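Local coordinates for protein arginyl-trna synthetase (Thermus thermophilus, PDB 1IQ0) that probably charges its cognate tRNA, joining L-arginine to tRNA(Arg) at the expense of ATP, as a monomeric class I aminoacyl-tRNA synthetase, at residues A[107-112]-A[143-148]; A[174-179]-A[217-222]; A[235-240]-A[330-335]; A[319-324]-A[340-345]. All blocks are in the same frame, centred on the assembly; numbering follows the deposited sequence.

Interaction 1: residues A[107-112]-A[143-148]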
loop_
_atom_site.group_PDB
_atom_site.type_symbol
_atom_site.label_atom_id
_atom_site.label_comp_id
_atom_site.label_asym_id
_atom_site.label_seq_id
_atom_site.Cartn_x
_atom_site.Cartn_y
_atom_site.Cartn_z
ATOM N N VAL A 107 7.665 -6.186 -2.664
ATOM C CA VAL A 107 7.303 -5.157 -1.707
ATOM C C VAL A 107 7.826 -5.494 -0.319
ATOM O O VAL A 107 7.527 -6.558 0.220
ATOM C CB VAL A 107 5.766 -4.993 -1.618
ATOM C CG1 VAL A 107 5.413 -3.891 -0.624
ATOM C CG2 VAL A 107 5.202 -4.674 -2.998
ATOM N N GLU A 108 8.626 -4.599 0.253
ATOM C CA GLU A 108 9.121 -4.822 1.606
ATOM C C GLU A 108 8.455 -3.829 2.547
ATOM O O GLU A 108 8.476 -2.622 2.313
ATOM C CB GLU A 108 10.643 -4.637 1.710
ATOM C CG GLU A 108 11.116 -4.738 3.178
ATOM C CD GLU A 108 12.591 -4.403 3.382
ATOM O OE1 GLU A 108 12.904 -3.735 4.385
ATOM O OE2 GLU A 108 13.436 -4.813 2.561
ATOM N N HIS A 109 7.850 -4.343 3.604
ATOM C CA HIS A 109 7.213 -3.481 4.583
ATOM C C HIS A 109 7.233 -4.153 5.948
ATOM O O HIS A 109 7.601 -5.328 6.052
ATOM C CB HIS A 109 5.792 -3.098 4.133
ATOM C CG HIS A 109 4.813 -4.230 4.101
ATOM N ND1 HIS A 109 4.375 -4.866 5.242
ATOM C CD2 HIS A 109 4.096 -4.758 3.077
ATOM C CE1 HIS A 109 3.426 -5.729 4.926
ATOM N NE2 HIS A 109 3.236 -5.683 3.620
ATOM N N THR A 110 6.857 -3.396 6.978
ATOM C CA THR A 110 6.862 -3.849 8.367
ATOM C C THR A 110 8.340 -3.820 8.771
ATOM O O THR A 110 8.865 -2.756 9.094
ATOM C CB THR A 110 6.259 -5.267 8.519
ATOM O OG1 THR A 110 4.964 -5.302 7.905
ATOM C CG2 THR A 110 6.094 -5.624 10.008
ATOM N N SER A 111 9.020 -4.965 8.731
ATOM C CA SER A 111 10.449 -5.009 9.050
ATOM C C SER A 111 10.838 -4.207 10.283
ATOM O O SER A 111 11.694 -3.332 10.204
ATOM C CB SER A 111 11.261 -4.476 7.865
ATOM O OG SER A 111 11.010 -5.223 6.693
ATOM N N VAL A 112 10.233 -4.502 11.420
ATOM C CA VAL A 112 10.552 -3.762 12.635
ATOM C C VAL A 112 11.569 -4.526 13.465
ATOM O O VAL A 112 11.717 -5.741 13.312
ATOM C CB VAL A 112 9.292 -3.541 13.506
ATOM C CG1 VAL A 112 8.229 -2.794 12.704
ATOM C CG2 VAL A 112 8.745 -4.877 13.977
ATOM N N VAL A 143 3.197 -10.170 -7.458
ATOM C CA VAL A 143 3.690 -9.556 -6.231
ATOM C C VAL A 143 4.141 -10.495 -5.122
ATOM O O VAL A 143 3.529 -11.532 -4.878
ATOM C CB VAL A 143 2.596 -8.614 -5.648
ATOM C CG1 VAL A 143 3.062 -7.979 -4.344
ATOM C CG2 VAL A 143 2.243 -7.550 -6.675
ATOM N N LEU A 144 5.219 -10.105 -4.450
ATOM C CA LEU A 144 5.749 -10.865 -3.325
ATOM C C LEU A 144 6.040 -9.870 -2.211
ATOM O O LEU A 144 6.614 -8.806 -2.452
ATOM C CB LEU A 144 7.032 -11.604 -3.712
ATOM C CG LEU A 144 6.883 -12.808 -4.644
ATOM C CD1 LEU A 144 8.270 -13.400 -4.905
ATOM C CD2 LEU A 144 5.960 -13.859 -4.022
ATOM N N VAL A 145 5.623 -10.210 -0.998
ATOM C CA VAL A 145 5.827 -9.347 0.159
ATOM C C VAL A 145 6.935 -9.911 1.052
ATOM O O VAL A 145 6.881 -11.060 1.495
ATOM C CB VAL A 145 4.512 -9.208 0.965
ATOM C CG1 VAL A 145 4.767 -8.493 2.292
ATOM C CG2 VAL A 145 3.493 -8.427 0.144
ATOM N N LEU A 146 7.942 -9.090 1.309
ATOM C CA LEU A 146 9.066 -9.506 2.133
ATOM C C LEU A 146 9.107 -8.725 3.437
ATOM O O LEU A 146 8.858 -7.522 3.451
ATOM C CB LEU A 146 10.375 -9.292 1.362
ATOM C CG LEU A 146 11.716 -9.629 2.030
ATOM C CD1 LEU A 146 12.772 -9.794 0.954
ATOM C CD2 LEU A 146 12.125 -8.525 3.015
ATOM N N ASN A 147 9.412 -9.422 4.529
ATOM C CA ASN A 147 9.533 -8.794 5.842
ATOM C C ASN A 147 10.974 -9.052 6.311
ATOM O O ASN A 147 11.367 -10.198 6.523
ATOM C CB ASN A 147 8.519 -9.407 6.815
ATOM C CG ASN A 147 8.474 -8.684 8.159
ATOM O OD1 ASN A 147 7.605 -8.956 8.994
ATOM N ND2 ASN A 147 9.408 -7.766 8.373
ATOM N N TYR A 148 11.761 -7.982 6.438
ATOM C CA TYR A 148 13.164 -8.078 6.846
ATOM C C TYR A 148 13.295 -8.132 8.361
ATOM O O TYR A 148 12.799 -7.254 9.056
ATOM C CB TYR A 148 13.953 -6.880 6.302
ATOM C CG TYR A 148 15.328 -6.700 6.916
ATOM C CD1 TYR A 148 16.335 -7.647 6.714
ATOM C CD2 TYR A 148 15.612 -5.593 7.719
ATOM C CE1 TYR A 148 17.595 -7.500 7.299
ATOM C CE2 TYR A 148 16.867 -5.431 8.309
ATOM C CZ TYR A 148 17.855 -6.392 8.093
ATOM O OH TYR A 148 19.099 -6.233 8.651
HETATM O O HOH W 1 13.697 -5.890 11.303
#
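The imidazole of H109 meets V145 obliquely, with NE2 3.5 Å from V145 CG1, and T110 OG1 lies in the ring plane at its edge. H109 ND1 and T110 OG1 share a 2.8 Å hydrogen bond in which either could donate; T110 OG1 is also bonded to Y234 OH, a second-shell hydroxyl that helps fix this edge. The Y148 ring has S111 CB at its edge, near the ring plane. E108 runs alongside Y148, pointing the same way, its carboxylate turned 36° from the ring and its OE1 3.8 Å from Y148 CB. The outer ends are tied elsewhere: E108 OE2 forms a salt bridge to K312, and Y148 OH bonds to E240. Closer to the backbone, E108 CG rests 3.9 Å from L146 CD2.

Two firm backbone bonds run between the strands, V107 N to L144 O and L146 N to V107 O, both 2.8 Å. H109 N to L146 O, at 3.3 Å, is weak. Past it a side chain takes over: S111 OG, beside its own backbone N (chi1 -58°), accepts from Y148 N at 2.9 Å. Such parallel pairing, with helix 120-138 as the connection, is a beta-alpha-beta crossover of the class I Rossmann-type catalytic domain, and V112 opens the predicted HIGH motif.

Interaction 2: residues A[174-179]-A[217-222]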
loop_
_atom_site.group_PDB
_atom_site.type_symbol
_atom_site.label_atom_id
_atom_site.label_comp_id
_atom_site.label_asym_id
_atom_site.label_seq_id
_atom_site.Cartn_x
_atom_site.Cartn_y
_atom_site.Cartn_z
ATOM N N GLU A 174 1.249 -13.257 29.542
ATOM C CA GLU A 174 1.459 -11.958 28.911
ATOM C C GLU A 174 1.969 -12.138 27.470
ATOM O O GLU A 174 2.808 -13.002 27.212
ATOM C CB GLU A 174 2.470 -11.161 29.743
ATOM C CG GLU A 174 3.006 -9.899 29.100
ATOM C CD GLU A 174 3.908 -9.118 30.042
ATOM O OE1 GLU A 174 4.671 -9.751 30.797
ATOM O OE2 GLU A 174 3.868 -7.871 30.024
ATOM N N LYS A 175 1.448 -11.347 26.533
ATOM C CA LYS A 175 1.888 -11.445 25.138
ATOM C C LYS A 175 3.408 -11.286 25.192
ATOM O O LYS A 175 3.920 -10.282 25.686
ATOM C CB LYS A 175 1.241 -10.344 24.299
ATOM C CG LYS A 175 1.446 -10.519 22.801
ATOM C CD LYS A 175 0.352 -9.817 22.005
ATOM C CE LYS A 175 0.656 -9.822 20.509
ATOM N NZ LYS A 175 1.755 -8.859 20.157
ATOM N N TYR A 176 4.124 -12.279 24.690
ATOM C CA TYR A 176 5.574 -12.278 24.781
ATOM C C TYR A 176 6.340 -11.019 24.399
ATOM O O TYR A 176 7.267 -10.635 25.117
ATOM C CB TYR A 176 6.152 -13.483 24.038
ATOM C CG TYR A 176 7.563 -13.818 24.475
ATOM C CD1 TYR A 176 8.667 -13.299 23.801
ATOM C CD2 TYR A 176 7.794 -14.626 25.595
ATOM C CE1 TYR A 176 9.964 -13.572 24.225
ATOM C CE2 TYR A 176 9.084 -14.904 26.029
ATOM C CZ TYR A 176 10.165 -14.374 25.340
ATOM O OH TYR A 176 11.443 -14.640 25.765
ATOM N N ASP A 177 5.973 -10.359 23.302
ATOM C CA ASP A 177 6.718 -9.173 22.924
ATOM C C ASP A 177 6.463 -7.994 23.849
ATOM O O ASP A 177 7.260 -7.051 23.888
ATOM C CB ASP A 177 6.490 -8.812 21.440
ATOM C CG ASP A 177 5.032 -8.587 21.086
ATOM O OD1 ASP A 177 4.139 -9.153 21.756
ATOM O OD2 ASP A 177 4.792 -7.855 20.102
ATOM N N HIS A 178 5.365 -8.044 24.602
ATOM C CA HIS A 178 5.070 -6.985 25.567
ATOM C C HIS A 178 5.967 -7.219 26.784
ATOM O O HIS A 178 6.452 -6.279 27.407
ATOM C CB HIS A 178 3.598 -7.007 25.994
ATOM C CG HIS A 178 2.692 -6.290 25.044
ATOM N ND1 HIS A 178 2.245 -6.855 23.868
ATOM C CD2 HIS A 178 2.187 -5.034 25.074
ATOM C CE1 HIS A 178 1.505 -5.978 23.215
ATOM N NE2 HIS A 178 1.454 -4.865 23.925
ATOM N N PHE A 179 6.170 -8.490 27.106
ATOM C CA PHE A 179 7.036 -8.901 28.206
ATOM C C PHE A 179 8.462 -8.424 27.878
ATOM O O PHE A 179 9.148 -7.847 28.725
ATOM C CB PHE A 179 6.985 -10.431 28.328
ATOM C CG PHE A 179 8.072 -11.022 29.175
ATOM C CD1 PHE A 179 8.193 -10.686 30.521
ATOM C CD2 PHE A 179 8.958 -11.948 28.633
ATOM C CE1 PHE A 179 9.178 -11.265 31.313
ATOM C CE2 PHE A 179 9.949 -12.535 29.415
ATOM C CZ PHE A 179 10.060 -12.192 30.763
ATOM N N ASN A 217 13.388 -15.148 17.737
ATOM C CA ASN A 217 12.207 -15.705 17.092
ATOM C C ASN A 217 10.984 -15.686 18.010
ATOM O O ASN A 217 9.867 -15.485 17.537
ATOM C CB ASN A 217 12.485 -17.135 16.631
ATOM C CG ASN A 217 11.439 -17.646 15.659
ATOM O OD1 ASN A 217 10.854 -18.709 15.858
ATOM N ND2 ASN A 217 11.204 -16.893 14.596
ATOM N N ARG A 218 11.190 -15.885 19.314
ATOM C CA ARG A 218 10.075 -15.879 20.266
ATOM C C ARG A 218 9.374 -14.532 20.249
ATOM O O ARG A 218 8.148 -14.460 20.296
ATOM C CB ARG A 218 10.546 -16.160 21.698
ATOM C CG ARG A 218 11.061 -17.564 21.936
ATOM C CD ARG A 218 11.310 -17.812 23.424
ATOM N NE ARG A 218 10.071 -17.783 24.207
ATOM C CZ ARG A 218 10.000 -18.053 25.509
ATOM N NH1 ARG A 218 11.096 -18.374 26.187
ATOM N NH2 ARG A 218 8.830 -18.013 26.134
ATOM N N ILE A 219 10.162 -13.465 20.189
ATOM C CA ILE A 219 9.605 -12.126 20.158
ATOM C C ILE A 219 8.898 -11.900 18.826
ATOM O O ILE A 219 7.782 -11.380 18.798
ATOM C CB ILE A 219 10.712 -11.066 20.354
ATOM C CG1 ILE A 219 11.407 -11.298 21.704
ATOM C CG2 ILE A 219 10.118 -9.663 20.286
ATOM C CD1 ILE A 219 12.473 -10.260 22.041
ATOM N N LEU A 220 9.535 -12.313 17.728
ATOM C CA LEU A 220 8.959 -12.149 16.393
ATOM C C LEU A 220 7.602 -12.852 16.242
ATOM O O LEU A 220 6.687 -12.309 15.630
ATOM C CB LEU A 220 9.923 -12.662 15.310
ATOM C CG LEU A 220 9.323 -12.711 13.891
ATOM C CD1 LEU A 220 8.902 -11.311 13.453
ATOM C CD2 LEU A 220 10.331 -13.299 12.917
ATOM N N LEU A 221 7.468 -14.052 16.794
ATOM C CA LEU A 221 6.202 -14.769 16.699
ATOM C C LEU A 221 5.057 -13.965 17.322
ATOM O O LEU A 221 3.955 -13.928 16.773
ATOM C CB LEU A 221 6.318 -16.147 17.354
ATOM C CG LEU A 221 7.097 -17.169 16.503
ATOM C CD1 LEU A 221 7.298 -18.476 17.284
ATOM C CD2 LEU A 221 6.326 -17.444 15.216
ATOM N N ALA A 222 5.324 -13.309 18.451
ATOM C CA ALA A 222 4.311 -12.497 19.126
ATOM C C ALA A 222 4.025 -11.218 18.335
ATOM O O ALA A 222 2.890 -10.747 18.291
ATOM C CB ALA A 222 4.765 -12.151 20.555
#
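Y176, in the first turn of helix 176-189, packs on R218 of helix 213-229, a helix-to-helix contact within the catalytic domain region. R218 NE lies over one face of the Y176 ring, and Y176 CE2 in turn over the guanidinium, offset toward its rim, 3.1 Å from R218 NH2. The two planes are 26° apart, and the side chains cross at about a right angle. I219 CG1 approaches the same ring at its edge, in plane, 3.7 Å from Y176 CE1. One turn along from R218, A222 CB fills the angle between Y176 and D177, 4.0 Å from Y176 CB and 3.3 Å from D177 OD1.

In the next shell, F179 CD2 sits over one face of the Y176 ring, while W170 meets Y176 edge-to-face and also touches R218. K175, the N-cap residue, takes both H178 N and F179 N on its carbonyl oxygen. Its ammonium is gripped by T226 of helix 213-229, by a salt bridge to D406 of helix 405-423, and by another to D177 OD1, on the syn lone pair. The direct polar contact between the segments is K175 NZ to A222 O, 2.9 Å, the donor standing above the carbonyl plane, 54° out of it.

Interaction 3: residues A[235-240]-A[330-335]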
loop_
_atom_site.group_PDB
_atom_site.type_symbol
_atom_site.label_atom_id
_atom_site.label_comp_id
_atom_site.label_asym_id
_atom_site.label_seq_id
_atom_site.Cartn_x
_atom_site.Cartn_y
_atom_site.Cartn_z
ATOM N N ASP A 235 4.936 -13.145 2.266
ATOM C CA ASP A 235 5.389 -14.321 1.537
ATOM C C ASP A 235 6.761 -14.773 2.040
ATOM O O ASP A 235 7.009 -15.966 2.225
ATOM C CB ASP A 235 5.495 -14.023 0.043
ATOM C CG ASP A 235 4.162 -13.684 -0.577
ATOM O OD1 ASP A 235 3.942 -12.498 -0.902
ATOM O OD2 ASP A 235 3.333 -14.610 -0.731
ATOM N N LEU A 236 7.649 -13.812 2.269
ATOM C CA LEU A 236 9.003 -14.132 2.693
ATOM C C LEU A 236 9.496 -13.392 3.926
ATOM O O LEU A 236 9.106 -12.261 4.203
ATOM C CB LEU A 236 9.980 -13.827 1.559
ATOM C CG LEU A 236 9.732 -14.422 0.175
ATOM C CD1 LEU A 236 10.438 -13.567 -0.873
ATOM C CD2 LEU A 236 10.221 -15.867 0.138
ATOM N N LEU A 237 10.387 -14.053 4.642
ATOM C CA LEU A 237 11.036 -13.490 5.811
ATOM C C LEU A 237 12.512 -13.615 5.466
ATOM O O LEU A 237 12.938 -14.653 4.983
ATOM C CB LEU A 237 10.745 -14.332 7.052
ATOM C CG LEU A 237 9.840 -13.801 8.166
ATOM C CD1 LEU A 237 8.560 -13.222 7.621
ATOM C CD2 LEU A 237 9.563 -14.945 9.133
ATOM N N VAL A 238 13.277 -12.552 5.665
ATOM C CA VAL A 238 14.707 -12.609 5.428
ATOM C C VAL A 238 15.392 -12.112 6.692
ATOM O O VAL A 238 15.161 -10.984 7.133
ATOM C CB VAL A 238 15.148 -11.743 4.227
ATOM C CG1 VAL A 238 16.660 -11.659 4.193
ATOM C CG2 VAL A 238 14.657 -12.372 2.924
ATOM N N TRP A 239 16.227 -12.969 7.270
ATOM C CA TRP A 239 16.952 -12.656 8.495
ATOM C C TRP A 239 18.361 -12.121 8.230
ATOM O O TRP A 239 19.097 -12.641 7.387
ATOM C CB TRP A 239 17.033 -13.913 9.389
ATOM C CG TRP A 239 15.679 -14.453 9.819
ATOM C CD1 TRP A 239 14.676 -14.893 9.002
ATOM C CD2 TRP A 239 15.175 -14.565 11.159
ATOM N NE1 TRP A 239 13.584 -15.266 9.744
ATOM C CE2 TRP A 239 13.859 -15.074 11.071
ATOM C CE3 TRP A 239 15.706 -14.280 12.426
ATOM C CZ2 TRP A 239 13.060 -15.307 12.203
ATOM C CZ3 TRP A 239 14.913 -14.512 13.555
ATOM C CH2 TRP A 239 13.604 -15.019 13.433
ATOM N N GLU A 240 18.737 -11.077 8.963
ATOM C CA GLU A 240 20.059 -10.488 8.831
ATOM C C GLU A 240 21.160 -11.549 8.987
ATOM O O GLU A 240 22.128 -11.559 8.222
ATOM C CB GLU A 240 20.239 -9.378 9.875
ATOM C CG GLU A 240 21.615 -8.711 9.865
ATOM C CD GLU A 240 21.950 -8.060 8.531
ATOM O OE1 GLU A 240 21.039 -7.515 7.875
ATOM O OE2 GLU A 240 23.127 -8.077 8.141
ATOM N N PRO A 330 0.265 -20.093 6.671
ATOM C CA PRO A 330 0.640 -21.429 6.202
ATOM C C PRO A 330 1.706 -21.426 5.108
ATOM O O PRO A 330 2.594 -22.277 5.098
ATOM C CB PRO A 330 -0.687 -22.001 5.704
ATOM C CG PRO A 330 -1.706 -21.300 6.579
ATOM C CD PRO A 330 -1.191 -19.887 6.566
ATOM N N GLY A 331 1.624 -20.465 4.192
ATOM C CA GLY A 331 2.581 -20.417 3.099
ATOM C C GLY A 331 3.801 -19.530 3.270
ATOM O O GLY A 331 4.572 -19.364 2.330
ATOM N N LEU A 332 3.995 -18.964 4.454
ATOM C CA LEU A 332 5.142 -18.091 4.678
ATOM C C LEU A 332 6.472 -18.856 4.668
ATOM O O LEU A 332 6.593 -19.912 5.287
ATOM C CB LEU A 332 4.967 -17.344 6.004
ATOM C CG LEU A 332 6.060 -16.364 6.442
ATOM C CD1 LEU A 332 6.308 -15.324 5.354
ATOM C CD2 LEU A 332 5.627 -15.689 7.745
ATOM N N ARG A 333 7.460 -18.325 3.949
ATOM C CA ARG A 333 8.780 -18.950 3.871
ATOM C C ARG A 333 9.841 -18.015 4.459
ATOM O O ARG A 333 9.773 -16.792 4.302
ATOM C CB ARG A 333 9.141 -19.300 2.419
ATOM C CG ARG A 333 8.443 -20.544 1.846
ATOM C CD ARG A 333 8.763 -20.738 0.350
ATOM N NE ARG A 333 10.122 -21.216 0.065
ATOM C CZ ARG A 333 10.991 -20.610 -0.755
ATOM N NH1 ARG A 333 10.672 -19.478 -1.385
ATOM N NH2 ARG A 333 12.185 -21.153 -0.980
ATOM N N THR A 334 10.831 -18.595 5.127
ATOM C CA THR A 334 11.883 -17.811 5.756
ATOM C C THR A 334 13.268 -18.207 5.272
ATOM O O THR A 334 13.492 -19.347 4.868
ATOM C CB THR A 334 11.870 -18.009 7.297
ATOM O OG1 THR A 334 12.901 -17.216 7.901
ATOM C CG2 THR A 334 12.130 -19.477 7.648
ATOM N N SER A 335 14.197 -17.257 5.297
ATOM C CA SER A 335 15.572 -17.580 4.945
ATOM C C SER A 335 16.015 -18.430 6.137
ATOM O O SER A 335 15.469 -18.293 7.239
ATOM C CB SER A 335 16.430 -16.317 4.869
ATOM O OG SER A 335 16.382 -15.602 6.092
HETATM O O HOH W 2 6.469 -17.813 0.067
#
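W239 and T334 cross obliquely, the indole NE1 coming 2.8 Å from T334 OG1 in a weak, strongly bent hydrogen bond (116° at the hydrogen). OG1 stands anti to the backbone N (chi1 -179°) and donates its own proton to S335 O. S335 OG lies at the edge of the indole, near its plane, and accepts a nearly straight bond of 2.9 Å from W239 N; D242 is its further partner. S335 OG thus grips the backbone firmly, while the hold of T334 OG1 on the ring nitrogen is weak.

At the other end L237 and L332 cross at about a right angle, CD1 to CD1 3.8 Å apart, and L332 CD1 lies 3.3 Å from D235 O. On the opposite face of the sheet L236 and R333 run side by side, pointing the same way, with L236 CD2 3.9 Å from R333 NH1. Between these layers the parallel backbones are joined by R333 N to D235 O (3.0 Å), L237 N to R333 O (2.8 Å) and S335 N to L237 O.

The pair extends the Rossmann-type sheet of the class I catalytic domain, strand 236-239 lying between 333-335 and 141-149. F321 of strand 320-323 packs on L236 and R333, while helix 213-229 lies against W239 and L332.

Interaction 4: residues A[319-324]-A[340-345]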
loop_
_atom_site.group_PDB
_atom_site.type_symbol
_atom_site.label_atom_id
_atom_site.label_comp_id
_atom_site.label_asym_id
_atom_site.label_seq_id
_atom_site.Cartn_x
_atom_site.Cartn_y
_atom_site.Cartn_z
ATOM N N LEU A 319 21.074 -16.643 -0.435
ATOM C CA LEU A 319 20.002 -16.897 0.524
ATOM C C LEU A 319 19.252 -18.199 0.208
ATOM O O LEU A 319 18.970 -18.505 -0.958
ATOM C CB LEU A 319 19.034 -15.703 0.521
ATOM C CG LEU A 319 18.974 -14.716 1.700
ATOM C CD1 LEU A 319 20.235 -14.762 2.537
ATOM C CD2 LEU A 319 18.722 -13.303 1.165
ATOM N N ARG A 320 18.941 -18.959 1.257
ATOM C CA ARG A 320 18.222 -20.228 1.150
ATOM C C ARG A 320 16.952 -20.145 1.980
ATOM O O ARG A 320 16.947 -19.539 3.055
ATOM C CB ARG A 320 19.092 -21.381 1.656
ATOM C CG ARG A 320 20.269 -21.684 0.763
ATOM C CD ARG A 320 21.175 -22.757 1.348
ATOM N NE ARG A 320 22.254 -23.077 0.421
ATOM C CZ ARG A 320 22.087 -23.751 -0.715
ATOM N NH1 ARG A 320 20.882 -24.189 -1.061
ATOM N NH2 ARG A 320 23.121 -23.965 -1.519
ATOM N N PHE A 321 15.887 -20.779 1.497
ATOM C CA PHE A 321 14.595 -20.734 2.168
ATOM C C PHE A 321 13.939 -22.076 2.499
ATOM O O PHE A 321 14.230 -23.098 1.881
ATOM C CB PHE A 321 13.617 -19.913 1.323
ATOM C CG PHE A 321 14.012 -18.482 1.171
ATOM C CD1 PHE A 321 15.038 -18.122 0.313
ATOM C CD2 PHE A 321 13.397 -17.498 1.936
ATOM C CE1 PHE A 321 15.454 -16.802 0.224
ATOM C CE2 PHE A 321 13.807 -16.173 1.856
ATOM C CZ PHE A 321 14.833 -15.822 1.003
ATOM N N ARG A 322 13.031 -22.037 3.473
ATOM C CA ARG A 322 12.280 -23.205 3.924
ATOM C C ARG A 322 10.991 -22.685 4.564
ATOM O O ARG A 322 10.832 -21.477 4.749
ATOM C CB ARG A 322 13.094 -24.004 4.956
ATOM C CG ARG A 322 13.358 -23.243 6.243
ATOM C CD ARG A 322 14.330 -23.975 7.174
ATOM N NE ARG A 322 13.782 -25.227 7.685
ATOM C CZ ARG A 322 14.091 -26.429 7.213
ATOM N NH1 ARG A 322 14.954 -26.551 6.212
ATOM N NH2 ARG A 322 13.532 -27.512 7.739
ATOM N N PRO A 323 10.050 -23.584 4.899
ATOM C CA PRO A 323 8.796 -23.139 5.519
ATOM C C PRO A 323 9.040 -22.533 6.899
ATOM O O PRO A 323 9.866 -23.026 7.662
ATOM C CB PRO A 323 7.967 -24.427 5.599
ATOM C CG PRO A 323 8.486 -25.244 4.445
ATOM C CD PRO A 323 9.983 -25.015 4.551
ATOM N N TYR A 324 8.322 -21.462 7.215
ATOM C CA TYR A 324 8.466 -20.818 8.511
ATOM C C TYR A 324 7.354 -21.304 9.422
ATOM O O TYR A 324 6.174 -21.091 9.137
ATOM C CB TYR A 324 8.382 -19.299 8.381
ATOM C CG TYR A 324 8.501 -18.573 9.706
ATOM C CD1 TYR A 324 9.671 -18.655 10.465
ATOM C CD2 TYR A 324 7.443 -17.807 10.203
ATOM C CE1 TYR A 324 9.787 -17.989 11.682
ATOM C CE2 TYR A 324 7.544 -17.141 11.416
ATOM C CZ TYR A 324 8.720 -17.234 12.151
ATOM O OH TYR A 324 8.831 -16.565 13.351
ATOM N N GLU A 340 16.147 -24.267 0.152
ATOM C CA GLU A 340 16.338 -24.119 -1.285
ATOM C C GLU A 340 16.834 -22.718 -1.617
ATOM O O GLU A 340 16.254 -21.725 -1.172
ATOM C CB GLU A 340 15.017 -24.393 -2.007
ATOM C CG GLU A 340 15.060 -24.158 -3.501
ATOM C CD GLU A 340 13.742 -24.493 -4.170
ATOM O OE1 GLU A 340 12.709 -23.913 -3.771
ATOM O OE2 GLU A 340 13.739 -25.337 -5.093
ATOM N N ALA A 341 17.915 -22.648 -2.389
ATOM C CA ALA A 341 18.505 -21.382 -2.797
ATOM C C ALA A 341 17.494 -20.624 -3.651
ATOM O O ALA A 341 16.900 -21.189 -4.568
ATOM C CB ALA A 341 19.787 -21.635 -3.587
ATOM N N TYR A 342 17.313 -19.339 -3.368
ATOM C CA TYR A 342 16.327 -18.560 -4.106
ATOM C C TYR A 342 16.535 -17.052 -4.100
ATOM O O TYR A 342 16.950 -16.470 -3.102
ATOM C CB TYR A 342 14.937 -18.863 -3.539
ATOM C CG TYR A 342 13.830 -17.955 -4.035
ATOM C CD1 TYR A 342 13.122 -18.257 -5.196
ATOM C CD2 TYR A 342 13.482 -16.798 -3.333
ATOM C CE1 TYR A 342 12.090 -17.432 -5.649
ATOM C CE2 TYR A 342 12.452 -15.962 -3.778
ATOM C CZ TYR A 342 11.759 -16.287 -4.936
ATOM O OH TYR A 342 10.732 -15.479 -5.378
ATOM N N THR A 343 16.224 -16.444 -5.239
ATOM C CA THR A 343 16.276 -15.004 -5.442
ATOM C C THR A 343 14.963 -14.670 -6.146
ATOM O O THR A 343 14.567 -15.367 -7.082
ATOM C CB THR A 343 17.407 -14.586 -6.381
ATOM O OG1 THR A 343 18.674 -14.863 -5.777
ATOM C CG2 THR A 343 17.307 -13.127 -6.669
ATOM N N PRO A 344 14.278 -13.594 -5.720
ATOM C CA PRO A 344 13.004 -13.199 -6.335
ATOM C C PRO A 344 13.163 -12.688 -7.765
ATOM O O PRO A 344 12.200 -12.675 -8.535
ATOM C CB PRO A 344 12.489 -12.087 -5.413
ATOM C CG PRO A 344 13.299 -12.219 -4.159
ATOM C CD PRO A 344 14.641 -12.670 -4.633
ATOM N N LYS A 345 14.373 -12.263 -8.120
ATOM C CA LYS A 345 14.625 -11.718 -9.458
ATOM C C LYS A 345 13.619 -10.597 -9.735
ATOM O O LYS A 345 13.024 -10.531 -10.809
ATOM C CB LYS A 345 14.475 -12.807 -10.528
ATOM C CG LYS A 345 15.468 -13.956 -10.430
ATOM C CD LYS A 345 15.293 -14.909 -11.610
ATOM C CE LYS A 345 16.285 -16.061 -11.576
ATOM N NZ LYS A 345 16.065 -16.969 -10.418
HETATM O O HOH W 3 19.272 -25.140 -3.467
#
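F321 and Y342 form a T-shaped aromatic pair: the edge of the tyrosine points at the face of the phenylalanine, planes 88° apart and centroids 5.8 Å apart. F321 CD1 also touches Y342 CB at 3.9 Å. F321 CG is anti to its carbonyl carbon (chi1 -64°), and the ring beyond it brings CE1 to 3.7 Å from Y342 O. The tyrosine ring has a charged neighbour too, R333, in a cation-pi contact.

Hydrogen bonds carry the antiparallel ladder. F321 and E340 make the hydrogen-bonded pair: E340 N donates to F321 O at 2.8 Å, and F321 N donates to E340 O at 2.9 Å. Past the non-hydrogen-bonded pair R320 and A341, Y342 N reaches L319 O at 3.0 Å.

Further polar contacts lie on the exposed face carrying R320 and A341. At the edge of the guanidinium a water accepts from both R320 NH1 and A341 N, and NH1 is also bonded to G339 O. Packing accompanies them, with A341 CB over one face of the guanidinium, 3.8 Å from R320 NH1.

Strand 340-341 forms one margin of the large mixed sheet. Strand 320-323 lies next to it and pairs on its other side with 333-335, while F321 continues the packing onto S335 of that strand and V238 of strand 236-239.

Overall arrangement
From the N terminus, interaction 1 comes first, closing the crossover through helix 120-138 between two neighbouring strands. Interaction 2 follows in series, closing a largely helical excursion where helix 213-229 meets the start of helix 176-189. Helix 213-229 then leads into strand 236-239, where interaction 3 opens the longest loop, shut only at 330-335. Interaction 4 crosses it: 319-324 precedes 330-335 in the chain, and 340-345 follows. Interactions 1, 3 and 4 lie on one mixed sheet, whose strands run, from one margin, 340-341, 320-323, 333-335, 236-239, 141-149, 104-108 and on to 348-354. Interaction 2 stands beside it, reaching it through N217 and L220, which touch W239 and Y324.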